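Local coordinates for lysyl oxidase (PDB 1W7C), which probably oxidises primary amines, among them the side-chain amines of peptidyl lysines, by means of a copper ion and a topaquinone cofactor, at residues C172-P177 with T187-T192; G191-N196 with T207-K212; N424-V429 with K445-G450; T451-V456 with H670-L675; Y96-K101 with G123-P128. All coordinates share one frame; numbering follows the deposited sequence.

Contact 1. Residues C172-P177 with T187-T192; sequences CHSAAP and TVDYGT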
# COMPACT_ATOMS: atom_id res chain seq x y z
N CYS A 172 30.89 22.49 11.49
CA CYS A 172 29.96 23.57 11.24
C CYS A 172 29.75 23.67 9.73
O CYS A 172 30.69 23.43 8.95
CB CYS A 172 30.49 24.88 11.86
SG CYS A 172 30.84 24.69 13.66
N HIS A 173 28.53 23.99 9.35
CA HIS A 173 28.07 23.86 7.96
C HIS A 173 26.81 24.71 7.72
O HIS A 173 26.23 25.25 8.65
CB HIS A 173 27.79 22.38 7.64
CG HIS A 173 26.82 21.75 8.57
ND1 HIS A 173 25.52 21.47 8.22
CD2 HIS A 173 26.95 21.36 9.87
CE1 HIS A 173 24.88 20.95 9.25
NE2 HIS A 173 25.72 20.88 10.27
N SER A 174 26.46 24.86 6.45
CA SER A 174 25.51 25.86 5.98
C SER A 174 24.20 25.21 5.53
O SER A 174 24.18 24.12 4.94
CB SER A 174 26.15 26.60 4.79
OG SER A 174 27.30 27.32 5.19
N ALA A 175 23.10 25.92 5.75
CA ALA A 175 21.75 25.49 5.37
C ALA A 175 21.55 25.65 3.87
O ALA A 175 22.13 26.55 3.24
CB ALA A 175 20.71 26.29 6.11
N ALA A 176 20.76 24.75 3.30
CA ALA A 176 20.43 24.79 1.88
C ALA A 176 18.92 24.90 1.73
O ALA A 176 18.18 24.13 2.36
CB ALA A 176 20.92 23.54 1.18
N PRO A 177 18.44 25.77 0.85
CA PRO A 177 19.26 26.59 -0.06
C PRO A 177 19.82 27.86 0.59
O PRO A 177 19.46 28.26 1.70
CB PRO A 177 18.25 26.99 -1.14
CG PRO A 177 16.96 27.13 -0.36
CD PRO A 177 17.00 25.94 0.58
N THR A 187 23.14 37.98 -0.90
CA THR A 187 23.02 36.55 -0.70
C THR A 187 23.51 36.23 0.68
O THR A 187 24.66 36.48 1.02
CB THR A 187 23.85 35.80 -1.75
OG1 THR A 187 23.42 36.23 -3.06
CG2 THR A 187 23.68 34.25 -1.65
N VAL A 188 22.60 35.66 1.48
CA VAL A 188 22.92 35.24 2.83
C VAL A 188 22.66 33.75 3.01
O VAL A 188 22.09 33.08 2.16
CB VAL A 188 22.16 36.08 3.88
CG1 VAL A 188 22.42 37.55 3.66
CG2 VAL A 188 20.66 35.78 3.83
N ASP A 189 23.11 33.23 4.14
CA ASP A 189 22.94 31.82 4.43
C ASP A 189 23.06 31.61 5.94
O ASP A 189 23.80 32.34 6.61
CB ASP A 189 24.02 31.03 3.64
CG ASP A 189 23.74 29.56 3.47
OD1 ASP A 189 22.62 29.08 3.82
OD2 ASP A 189 24.58 28.80 2.93
N TYR A 190 22.30 30.67 6.45
CA TYR A 190 22.36 30.29 7.84
C TYR A 190 23.19 29.02 7.97
O TYR A 190 23.50 28.35 6.98
CB TYR A 190 20.95 30.08 8.40
CG TYR A 190 20.17 31.37 8.58
CD1 TYR A 190 19.44 31.91 7.54
CD2 TYR A 190 20.15 32.05 9.79
CE1 TYR A 190 18.72 33.08 7.70
CE2 TYR A 190 19.41 33.22 9.97
CZ TYR A 190 18.69 33.72 8.92
OH TYR A 190 17.96 34.88 9.12
N GLY A 191 23.55 28.69 9.19
CA GLY A 191 24.32 27.49 9.47
C GLY A 191 24.25 27.06 10.91
O GLY A 191 23.67 27.76 11.76
N THR A 192 24.78 25.86 11.16
CA THR A 192 24.84 25.34 12.51
C THR A 192 26.06 24.47 12.69
O THR A 192 26.84 24.29 11.75
CB THR A 192 23.54 24.57 12.85
OG1 THR A 192 23.47 24.35 14.27
CG2 THR A 192 23.50 23.17 12.19
O HOH W 1 19.83 29.66 4.47
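H173 and S174 pair with T192 and G191 in an antiparallel beta hairpin. It lies at the edge of a five-stranded sheet, where strand 170-180 is outermost and strand 187-195 is next to it. H173 and T192 form the hydrogen-bonded pair. H173 N donates to T192 O at 3.0 Å, and T192 N donates to H173 O, also at 3.0 Å. S174 and G191 make the following non-hydrogen-bonded pair. A CB on G191 would run into H173 O. One step on, A175 N meets Y190 O at 2.8 Å in an almost straight bond of 176°.

The H173 imidazole lies beside the T192 side chain and points the same way. Its NE2 is 3.7 Å from T192 CG2 and hydrogen-bonds to N194 OD1. Beyond the paired residues, D189 has CG anti to its backbone N (chi1 -161°) and its carboxylate reaches A175. Water 1 lies 2.9 Å from D189 OD1 and 3.1 Å from P177 O and can donate to either. It fills in where strand 170-180 is interrupted; V188 pairs again with L179. The other carboxylate oxygen, D189 OD2, makes a salt bridge with K142 of helix 136-150. P177 follows a cis peptide bond; its side chain is about 10 Å from that of D358, the predicted proton acceptor. The arrangement is a beta hairpin whose two strands are also joined by a disulfide, C172 to C193.

Contact 2. Residues G191-N196 with T207-K212; sequences GTCNIN and TGFFFK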
# COMPACT_ATOMS: atom_id res chain seq x y z
N GLY A 191 23.55 28.69 9.19
CA GLY A 191 24.32 27.49 9.47
C GLY A 191 24.25 27.06 10.91
O GLY A 191 23.67 27.76 11.76
N THR A 192 24.78 25.86 11.16
CA THR A 192 24.84 25.34 12.51
C THR A 192 26.06 24.47 12.69
O THR A 192 26.84 24.29 11.75
CB THR A 192 23.54 24.57 12.85
OG1 THR A 192 23.47 24.35 14.27
CG2 THR A 192 23.50 23.17 12.19
N CYS A 193 26.21 23.93 13.89
CA CYS A 193 27.28 23.00 14.19
C CYS A 193 26.71 21.70 14.78
O CYS A 193 25.71 21.72 15.51
CB CYS A 193 28.26 23.61 15.21
SG CYS A 193 29.06 25.14 14.70
N ASN A 194 27.36 20.59 14.46
CA ASN A 194 26.97 19.28 14.96
C ASN A 194 28.20 18.59 15.52
O ASN A 194 29.33 18.81 15.04
CB ASN A 194 26.40 18.41 13.83
CG ASN A 194 25.14 18.99 13.23
OD1 ASN A 194 25.14 20.09 12.68
ND2 ASN A 194 24.05 18.22 13.27
N ILE A 195 28.01 17.75 16.53
CA ILE A 195 29.13 17.02 17.12
C ILE A 195 29.66 15.98 16.10
O ILE A 195 28.87 15.31 15.45
CB ILE A 195 28.69 16.31 18.43
CG1 ILE A 195 28.07 17.30 19.44
CG2 ILE A 195 29.85 15.53 19.03
CD1 ILE A 195 29.00 18.30 20.01
N ASN A 196 30.97 15.85 15.98
CA ASN A 196 31.55 14.84 15.10
C ASN A 196 31.33 13.46 15.69
O ASN A 196 31.47 13.26 16.90
CB ASN A 196 33.08 15.00 14.94
CG ASN A 196 33.48 16.29 14.28
OD1 ASN A 196 32.70 16.94 13.59
ND2 ASN A 196 34.75 16.65 14.47
N THR A 207 23.86 20.91 17.77
CA THR A 207 24.23 21.63 19.01
C THR A 207 23.32 22.77 19.44
O THR A 207 23.43 23.23 20.57
CB THR A 207 25.63 22.22 18.87
OG1 THR A 207 25.65 23.19 17.81
CG2 THR A 207 26.65 21.15 18.50
N GLY A 208 22.48 23.26 18.54
CA GLY A 208 21.69 24.46 18.82
C GLY A 208 22.48 25.74 18.73
O GLY A 208 21.99 26.80 19.13
N PHE A 209 23.71 25.67 18.20
CA PHE A 209 24.46 26.90 17.91
C PHE A 209 24.27 27.25 16.44
O PHE A 209 24.56 26.43 15.58
CB PHE A 209 25.94 26.72 18.21
CG PHE A 209 26.71 27.98 18.03
CD1 PHE A 209 26.72 28.92 19.02
CD2 PHE A 209 27.34 28.27 16.83
CE1 PHE A 209 27.40 30.09 18.86
CE2 PHE A 209 28.02 29.47 16.65
CZ PHE A 209 28.04 30.37 17.67
N PHE A 210 23.79 28.45 16.16
CA PHE A 210 23.47 28.88 14.80
C PHE A 210 24.21 30.17 14.43
O PHE A 210 24.67 30.92 15.29
CB PHE A 210 21.96 29.11 14.66
CG PHE A 210 21.12 27.93 15.12
CD1 PHE A 210 20.54 27.93 16.37
CD2 PHE A 210 21.02 26.78 14.33
CE1 PHE A 210 19.82 26.83 16.80
CE2 PHE A 210 20.27 25.70 14.75
CZ PHE A 210 19.69 25.71 15.99
N PHE A 211 24.27 30.43 13.14
CA PHE A 211 24.87 31.63 12.63
C PHE A 211 24.30 31.99 11.27
O PHE A 211 23.62 31.19 10.63
CB PHE A 211 26.41 31.50 12.57
CG PHE A 211 26.88 30.24 11.92
CD1 PHE A 211 27.07 30.17 10.55
CD2 PHE A 211 27.17 29.12 12.69
CE1 PHE A 211 27.48 28.98 9.94
CE2 PHE A 211 27.58 27.94 12.10
CZ PHE A 211 27.76 27.87 10.73
N LYS A 212 24.60 33.21 10.85
CA LYS A 212 24.11 33.77 9.60
C LYS A 212 25.22 34.60 9.01
O LYS A 212 25.84 35.39 9.71
CB LYS A 212 22.88 34.65 9.83
CG LYS A 212 22.23 35.16 8.54
CD LYS A 212 21.19 36.23 8.83
CE LYS A 212 20.53 36.73 7.57
NZ LYS A 212 19.58 37.86 7.79
O HOH W 2 21.83 22.78 15.85
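C193 O is gripped twice by T207. T207 N reaches it in the carbonyl plane at 3.0 Å, and T207 OG1 comes from above that plane at 2.7 Å. With chi1 at 63°, OG1 sits between the backbone N and the carbonyl carbon of T207. T207 OG1 also accepts from F209 N at 3.2 Å. This closes an ST turn just where the chain turns its corner at G208. T192 OG1 makes a second short bond, donating to F209 O at 2.7 Å from above its carbonyl plane. It also accepts a hydrogen bond from water 2, which in turn accepts from G208 N. Both hydroxyls therefore help to hold the bend against strand 187-195.

Further along, G191 and F211 form an antiparallel hydrogen-bonded pair. G191 N bonds to F211 O at 2.9 Å, and F211 N bonds to G191 O at 3.1 Å. The F211 ring folds back over the glycine. G191 CA lies over its face, 3.9 Å from the ring centroid and 25° off the normal. C193 SG touches the edge of the same ring, 4.1 Å from F211 CE2. An alanine in place of F211 would probably leave the G191 backbone without its aromatic cover and open a gap toward L146 and L150 of helix 136-150. F209 instead packs on M155 and L159 of helix 153-163. The pairing of a glycine with an aromatic ring that covers it is a known cross-strand motif of antiparallel sheets, here set beside an ST turn.

Contact 3. Residues N424-V429 with K445-G450; sequences NPTLNV and KFFLDG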
# COMPACT_ATOMS: atom_id res chain seq x y z
N ASN A 424 1.67 -14.95 -8.84
CA ASN A 424 1.93 -13.51 -9.01
C ASN A 424 3.44 -13.21 -9.01
O ASN A 424 3.93 -12.51 -8.15
CB ASN A 424 1.24 -12.76 -7.87
CG ASN A 424 1.05 -11.29 -8.10
OD1 ASN A 424 1.28 -10.74 -9.18
ND2 ASN A 424 0.56 -10.62 -7.04
N PRO A 425 4.15 -13.69 -10.02
CA PRO A 425 5.53 -13.25 -10.24
C PRO A 425 5.54 -11.85 -10.82
O PRO A 425 4.68 -11.50 -11.61
CB PRO A 425 6.04 -14.23 -11.28
CG PRO A 425 4.79 -14.53 -12.09
CD PRO A 425 3.70 -14.64 -11.06
N THR A 426 6.50 -11.05 -10.39
CA THR A 426 6.62 -9.66 -10.85
C THR A 426 8.07 -9.38 -11.25
O THR A 426 9.01 -9.93 -10.66
CB THR A 426 6.21 -8.64 -9.78
OG1 THR A 426 6.99 -8.86 -8.60
CG2 THR A 426 4.75 -8.78 -9.46
N LEU A 427 8.24 -8.54 -12.25
CA LEU A 427 9.57 -8.00 -12.55
C LEU A 427 9.78 -6.75 -11.69
O LEU A 427 8.89 -5.94 -11.55
CB LEU A 427 9.72 -7.60 -14.02
CG LEU A 427 11.12 -7.23 -14.45
CD1 LEU A 427 12.00 -8.48 -14.47
CD2 LEU A 427 11.13 -6.57 -15.79
N ASN A 428 10.99 -6.60 -11.18
CA ASN A 428 11.32 -5.53 -10.26
C ASN A 428 12.64 -4.92 -10.68
O ASN A 428 13.61 -5.65 -10.89
CB ASN A 428 11.45 -6.11 -8.84
CG ASN A 428 10.14 -6.61 -8.30
OD1 ASN A 428 9.39 -5.82 -7.71
ND2 ASN A 428 9.78 -7.87 -8.61
N VAL A 429 12.61 -3.58 -10.77
CA VAL A 429 13.81 -2.78 -11.05
C VAL A 429 13.99 -1.84 -9.86
O VAL A 429 13.07 -1.07 -9.50
CB VAL A 429 13.69 -2.01 -12.37
CG1 VAL A 429 14.98 -1.28 -12.67
CG2 VAL A 429 13.24 -2.91 -13.54
N LYS A 445 7.71 -2.14 -10.31
CA LYS A 445 7.22 -3.51 -10.21
C LYS A 445 6.16 -3.74 -11.29
O LYS A 445 5.14 -3.03 -11.34
CB LYS A 445 6.63 -3.69 -8.82
CG LYS A 445 6.11 -5.11 -8.58
CD LYS A 445 5.37 -5.25 -7.24
CE LYS A 445 6.32 -5.15 -6.02
NZ LYS A 445 7.32 -6.24 -5.92
N PHE A 446 6.43 -4.68 -12.16
CA PHE A 446 5.61 -4.99 -13.32
C PHE A 446 4.85 -6.31 -13.12
O PHE A 446 5.45 -7.27 -12.66
CB PHE A 446 6.47 -5.12 -14.59
CG PHE A 446 7.27 -3.85 -14.95
CD1 PHE A 446 8.45 -3.55 -14.28
CD2 PHE A 446 6.85 -3.03 -15.96
CE1 PHE A 446 9.19 -2.43 -14.62
CE2 PHE A 446 7.58 -1.90 -16.27
CZ PHE A 446 8.70 -1.59 -15.60
N PHE A 447 3.57 -6.31 -13.45
CA PHE A 447 2.67 -7.45 -13.22
C PHE A 447 2.24 -8.11 -14.52
O PHE A 447 2.25 -7.49 -15.61
CB PHE A 447 1.44 -6.97 -12.48
CG PHE A 447 1.70 -6.48 -11.06
CD1 PHE A 447 1.43 -7.29 -9.96
CD2 PHE A 447 2.19 -5.19 -10.83
CE1 PHE A 447 1.61 -6.81 -8.68
CE2 PHE A 447 2.37 -4.73 -9.56
CZ PHE A 447 2.08 -5.55 -8.47
N LEU A 448 1.76 -9.35 -14.43
CA LEU A 448 1.44 -10.15 -15.62
C LEU A 448 0.25 -9.55 -16.45
O LEU A 448 0.15 -9.88 -17.63
CB LEU A 448 1.10 -11.57 -15.23
CG LEU A 448 2.26 -12.41 -14.76
CD1 LEU A 448 1.74 -13.79 -14.30
CD2 LEU A 448 3.33 -12.63 -15.84
N ASP A 449 -0.63 -8.76 -15.84
CA ASP A 449 -1.80 -8.26 -16.54
C ASP A 449 -1.54 -6.97 -17.32
O ASP A 449 -2.44 -6.52 -18.04
CB ASP A 449 -2.92 -7.96 -15.55
CG ASP A 449 -2.58 -6.82 -14.63
OD1 ASP A 449 -3.37 -5.84 -14.54
OD2 ASP A 449 -1.48 -6.84 -14.02
N GLY A 450 -0.38 -6.33 -17.12
CA GLY A 450 -0.11 -5.03 -17.68
C GLY A 450 -0.13 -3.87 -16.68
O GLY A 450 -0.04 -2.70 -17.06
O HOH W 3 2.08 -10.57 -11.86
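L427 and F446 hold the tight part of this hairpin contact. F446 N donates to L427 O at 2.8 Å, and L427 N donates to F446 O at 3.1 Å. Beside them, T426 CG2 lies over one face of the F447 ring, 4.0 Å from its centroid. N424 OD1 meets the edge of that ring, 3.5 Å from F447 CD1. The N424 end is looser and takes in a solvent molecule. Water 3 donates to N424 OD1 and P425 O and accepts from L448 N. There P425 CG rests on L448 CD1 at 3.8 Å.

On the face opposite L427 and F446, K445 lies alongside N428. Its chain bends at chi3 (-70°) and chi4 (-64°), and NZ donates to N428 OD1 at 2.8 Å. N428 ND2 donates to T426 OG1 at 3.0 Å, which fixes the turn of the amide. T426 OG1 is also hydrogen-bonded to E406. An alanine in place of N428 would probably cost the K445 amine one oxygen partner and T426 OG1 one donor. K445 NZ also makes salt bridges with E406 and with D407 of the second subunit. A buried lysine so surrounded is likely to stay charged and to link this hairpin to the dimer interface.

Contact 4. Residues T451-V456 with H670-L675; sequences TLEVSV and HASFML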
# COMPACT_ATOMS: atom_id res chain seq x y z
N THR A 451 -0.21 -4.19 -15.37
CA THR A 451 -0.13 -3.15 -14.33
C THR A 451 1.31 -2.90 -13.98
O THR A 451 2.09 -3.84 -13.93
CB THR A 451 -0.90 -3.61 -13.08
OG1 THR A 451 -2.30 -3.68 -13.40
CG2 THR A 451 -0.76 -2.69 -11.87
N LEU A 452 1.67 -1.67 -13.67
CA LEU A 452 2.98 -1.29 -13.16
C LEU A 452 2.77 -0.49 -11.86
O LEU A 452 1.91 0.37 -11.80
CB LEU A 452 3.69 -0.38 -14.20
CG LEU A 452 4.93 0.43 -13.81
CD1 LEU A 452 6.03 -0.49 -13.29
CD2 LEU A 452 5.42 1.23 -15.04
N GLU A 453 3.60 -0.76 -10.86
CA GLU A 453 3.58 -0.02 -9.61
C GLU A 453 4.93 0.67 -9.44
O GLU A 453 5.98 0.01 -9.54
CB GLU A 453 3.34 -0.98 -8.44
CG GLU A 453 3.32 -0.30 -7.08
CD GLU A 453 3.42 -1.30 -5.94
OE1 GLU A 453 2.39 -1.48 -5.26
OE2 GLU A 453 4.50 -1.94 -5.74
N VAL A 454 4.84 1.97 -9.12
CA VAL A 454 5.97 2.84 -8.86
C VAL A 454 5.97 3.12 -7.36
O VAL A 454 4.95 3.57 -6.84
CB VAL A 454 5.84 4.12 -9.66
CG1 VAL A 454 6.96 5.10 -9.31
CG2 VAL A 454 5.80 3.86 -11.12
N SER A 455 7.10 2.88 -6.69
CA SER A 455 7.13 3.14 -5.27
C SER A 455 8.46 3.68 -4.80
O SER A 455 9.51 3.52 -5.45
CB SER A 455 6.79 1.89 -4.49
OG SER A 455 7.78 0.90 -4.60
N VAL A 456 8.42 4.30 -3.63
CA VAL A 456 9.60 4.73 -2.92
C VAL A 456 9.45 4.40 -1.44
O VAL A 456 8.34 4.45 -0.90
CB VAL A 456 9.87 6.25 -3.13
CG1 VAL A 456 8.76 7.11 -2.57
CG2 VAL A 456 11.19 6.68 -2.55
N HIS A 670 6.70 4.69 3.22
CA HIS A 670 6.40 4.10 1.90
C HIS A 670 5.37 4.93 1.17
O HIS A 670 4.42 5.43 1.77
CB HIS A 670 5.76 2.76 2.14
CG HIS A 670 5.40 1.98 0.91
ND1 HIS A 670 4.20 1.33 0.79
CD2 HIS A 670 6.07 1.74 -0.25
CE1 HIS A 670 4.14 0.72 -0.38
NE2 HIS A 670 5.26 0.94 -1.03
N ALA A 671 5.57 5.07 -0.12
CA ALA A 671 4.61 5.74 -0.99
C ALA A 671 4.60 5.03 -2.34
O ALA A 671 5.63 4.52 -2.79
CB ALA A 671 4.97 7.19 -1.14
N SER A 672 3.42 4.97 -2.98
CA SER A 672 3.36 4.21 -4.25
C SER A 672 2.15 4.70 -5.06
O SER A 672 1.18 5.26 -4.53
CB SER A 672 3.22 2.71 -4.03
OG SER A 672 1.95 2.39 -3.43
N PHE A 673 2.21 4.46 -6.37
CA PHE A 673 1.02 4.57 -7.21
C PHE A 673 1.10 3.44 -8.25
O PHE A 673 2.16 2.87 -8.51
CB PHE A 673 0.85 5.92 -7.92
CG PHE A 673 1.95 6.27 -8.90
CD1 PHE A 673 1.87 5.94 -10.25
CD2 PHE A 673 3.04 7.00 -8.48
CE1 PHE A 673 2.86 6.31 -11.13
CE2 PHE A 673 4.02 7.39 -9.36
CZ PHE A 673 3.93 7.04 -10.71
N MET A 674 -0.06 3.11 -8.82
CA MET A 674 -0.15 2.09 -9.86
C MET A 674 -0.73 2.73 -11.15
O MET A 674 -1.52 3.64 -11.12
CB MET A 674 -1.04 0.92 -9.45
CG MET A 674 -0.35 -0.12 -8.61
SD MET A 674 -1.46 -1.42 -8.11
CE MET A 674 -0.42 -2.62 -7.75
N LEU A 675 -0.30 2.10 -12.26
CA LEU A 675 -0.86 2.35 -13.57
C LEU A 675 -1.44 1.00 -13.99
O LEU A 675 -0.72 0.04 -14.22
CB LEU A 675 0.25 2.76 -14.55
CG LEU A 675 1.07 3.98 -14.11
CD1 LEU A 675 2.12 4.27 -15.16
CD2 LEU A 675 0.21 5.21 -13.83
O HOH W 4 6.89 -0.84 -2.88
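H670 opens the pairing at the V456 end of strand 452-458. Its CD2 is 3.6 Å from V456 O. Its NE2 shares water 4 with S455 OG; water 4 lies 3.0 Å from H670 NE2. A671 and V456 come next, with a backbone bond each way between them. A671 CB touches V456 CG1 at 4.1 Å, on the face that also carries V454 and F673. S672 sits opposite S455 in a non-hydrogen-bonded pair. The two CB atoms are 3.7 Å apart, on the face shared with M674.

F673 lays its ring against V454. Its chi1 of 62° puts CG between the backbone N and the carbonyl carbon, and the ring lies beside V454. V454 CB stands over the ring face, 3.9 Å from the centroid and 20° off the normal. F673 N and V454 N each bond to the other residue's O at 2.9 Å. M674 follows on the S672 face. Its chain is extended, and SD reaches T451 CG2 at 4.0 Å. T451 and M674 also pack on T668 and S667 of the second subunit, respectively. L675 ends the run, with L675 N bonded to L452 O at 2.8 Å.

The face of A671, F673 and L675 packs against strands 488-498 and 642-654, which carry the copper ligands H488, H490 and H654. This layering of antiparallel strands is typical of the beta sandwich of the copper amine oxidase enzyme domain.

Contact 5. Residues Y96-K101 with G123-P128; sequences YFEELK and GKSKLP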
# COMPACT_ATOMS: atom_id res chain seq x y z
N TYR A 96 29.00 33.33 -14.21
CA TYR A 96 27.74 32.62 -14.41
C TYR A 96 28.04 31.21 -14.85
O TYR A 96 29.11 30.95 -15.38
CB TYR A 96 26.89 33.34 -15.47
CG TYR A 96 27.60 33.58 -16.78
CD1 TYR A 96 27.58 32.62 -17.78
CD2 TYR A 96 28.31 34.74 -17.00
CE1 TYR A 96 28.25 32.82 -18.98
CE2 TYR A 96 28.98 34.94 -18.18
CZ TYR A 96 28.95 33.99 -19.17
OH TYR A 96 29.63 34.20 -20.35
N PHE A 97 27.09 30.31 -14.63
CA PHE A 97 27.11 29.00 -15.26
C PHE A 97 26.34 29.10 -16.56
O PHE A 97 25.32 29.80 -16.62
CB PHE A 97 26.45 27.94 -14.34
CG PHE A 97 27.13 27.77 -13.03
CD1 PHE A 97 26.93 28.67 -11.99
CD2 PHE A 97 28.03 26.72 -12.84
CE1 PHE A 97 27.62 28.51 -10.80
CE2 PHE A 97 28.66 26.53 -11.65
CZ PHE A 97 28.49 27.44 -10.64
N GLU A 98 26.80 28.42 -17.61
CA GLU A 98 26.05 28.37 -18.84
C GLU A 98 25.90 26.95 -19.32
O GLU A 98 26.84 26.15 -19.29
CB GLU A 98 26.65 29.27 -19.93
CG GLU A 98 25.65 29.45 -21.10
CD GLU A 98 26.01 30.54 -22.08
OE1 GLU A 98 27.18 30.95 -22.11
OE2 GLU A 98 25.10 30.93 -22.87
N GLU A 99 24.68 26.64 -19.76
CA GLU A 99 24.39 25.37 -20.40
C GLU A 99 24.63 25.56 -21.90
O GLU A 99 24.16 26.55 -22.50
CB GLU A 99 22.93 24.98 -20.11
CG GLU A 99 22.61 24.97 -18.62
CD GLU A 99 21.25 24.39 -18.27
OE1 GLU A 99 21.08 23.16 -18.46
OE2 GLU A 99 20.40 25.18 -17.85
N LEU A 100 25.36 24.60 -22.47
CA LEU A 100 25.76 24.60 -23.85
C LEU A 100 25.46 23.24 -24.47
O LEU A 100 25.69 22.21 -23.86
CB LEU A 100 27.27 24.89 -23.96
CG LEU A 100 27.76 26.20 -23.33
CD1 LEU A 100 29.28 26.19 -23.33
CD2 LEU A 100 27.23 27.42 -24.01
N LYS A 101 24.93 23.27 -25.69
CA LYS A 101 24.72 22.07 -26.51
C LYS A 101 25.95 21.84 -27.35
O LYS A 101 26.42 22.77 -28.04
CB LYS A 101 23.49 22.26 -27.40
CG LYS A 101 23.20 21.09 -28.36
CD LYS A 101 21.92 21.38 -29.13
CE LYS A 101 21.94 20.84 -30.55
NZ LYS A 101 20.56 20.81 -31.14
N GLY A 123 13.88 30.99 -20.18
CA GLY A 123 14.47 31.36 -21.45
C GLY A 123 15.96 31.65 -21.45
O GLY A 123 16.49 32.18 -22.43
N LYS A 124 16.64 31.30 -20.36
CA LYS A 124 18.05 31.63 -20.18
C LYS A 124 18.92 30.38 -20.20
O LYS A 124 18.58 29.36 -19.62
CB LYS A 124 18.25 32.35 -18.85
CG LYS A 124 17.51 33.67 -18.78
CD LYS A 124 17.55 34.32 -17.42
CE LYS A 124 16.68 35.54 -17.39
NZ LYS A 124 16.66 36.15 -16.05
N SER A 125 20.07 30.49 -20.86
CA SER A 125 21.14 29.53 -20.74
C SER A 125 22.07 29.82 -19.57
O SER A 125 22.76 28.90 -19.12
CB SER A 125 21.96 29.45 -22.03
OG SER A 125 22.48 30.74 -22.36
N LYS A 126 22.13 31.07 -19.13
CA LYS A 126 23.06 31.51 -18.12
C LYS A 126 22.35 31.62 -16.75
O LYS A 126 21.29 32.24 -16.61
CB LYS A 126 23.59 32.92 -18.50
CG LYS A 126 24.46 32.90 -19.76
CD LYS A 126 24.98 34.31 -20.14
CE LYS A 126 25.85 34.30 -21.37
NZ LYS A 126 25.11 33.93 -22.59
N LEU A 127 23.01 31.04 -15.75
CA LEU A 127 22.58 31.09 -14.36
C LEU A 127 23.55 32.00 -13.61
O LEU A 127 24.73 31.65 -13.51
CB LEU A 127 22.58 29.68 -13.76
CG LEU A 127 22.26 29.52 -12.27
CD1 LEU A 127 20.77 29.69 -12.06
CD2 LEU A 127 22.72 28.17 -11.78
N PRO A 128 23.10 33.15 -13.10
CA PRO A 128 24.02 34.08 -12.43
C PRO A 128 24.73 33.47 -11.22
O PRO A 128 24.16 32.66 -10.48
CB PRO A 128 23.08 35.20 -11.97
CG PRO A 128 21.95 35.14 -12.90
CD PRO A 128 21.72 33.68 -13.16
O HOH W 5 21.09 27.73 -16.96
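The Y96 ring is overlapped on one face by the chain of K126. K126 CD is 4.0 Å from the ring centroid, 19° off the normal and shifted toward the rim. Y96 and K126 lie side by side and point the same way. K126 is extended as far as CE, then turns at chi4 (66°) to bring NZ to E98. K126 NZ meets E98 OE2 at 3.0 Å, from above the carboxylate plane, in a salt bridge. S125 OG donates to the same E98 OE2 at 2.7 Å, on its anti side. Two donors thus hold one carboxylate oxygen, and the second probably helps to keep the acid turned toward the lysine.

The backbone bonds follow an antiparallel register. F97 N bonds to L127 O at 2.9 Å, L127 N to F97 O at 2.8 Å, and E99 N to S125 O at 3.0 Å. On the other face, F97 CD1 and L127 CD2 pack at 4.2 Å. There F97 also meets Y88 edge-to-face. The E99 carboxylate turns to R84, Y119 and N120.

K126 and P128 are exposed, whereas E98 on the same face and F97 and L127 on the other are buried. Strand 96-103 is flanked by strand 82-89 through Y96, E98 and L100. On its other side it pairs with the short strands 126-128 and 112-115, one after the other.

Overall arrangement
Contacts 1 and 2 share G191 and T192 and pair strand 187-195 with its neighbour on each side, so three strands are held in order. The disulfide C172 to C193 and the bond from H173 to N194 join them. Contacts 3 and 4 are also neighbours: K445 O bonds to E453 N, and both touch the second subunit. Contact 3 combines apolar packing with a buried charge; contact 4, nearer the chain's centre, relies on regular backbone bonds and an apolar face. Contacts 1 to 4 are buried. Contact 5 is partly exposed, and its salt bridge joins a buried acid to an exposed lysine. It touches no other; contact 1 is nearest, about 8 Å between nearest atoms.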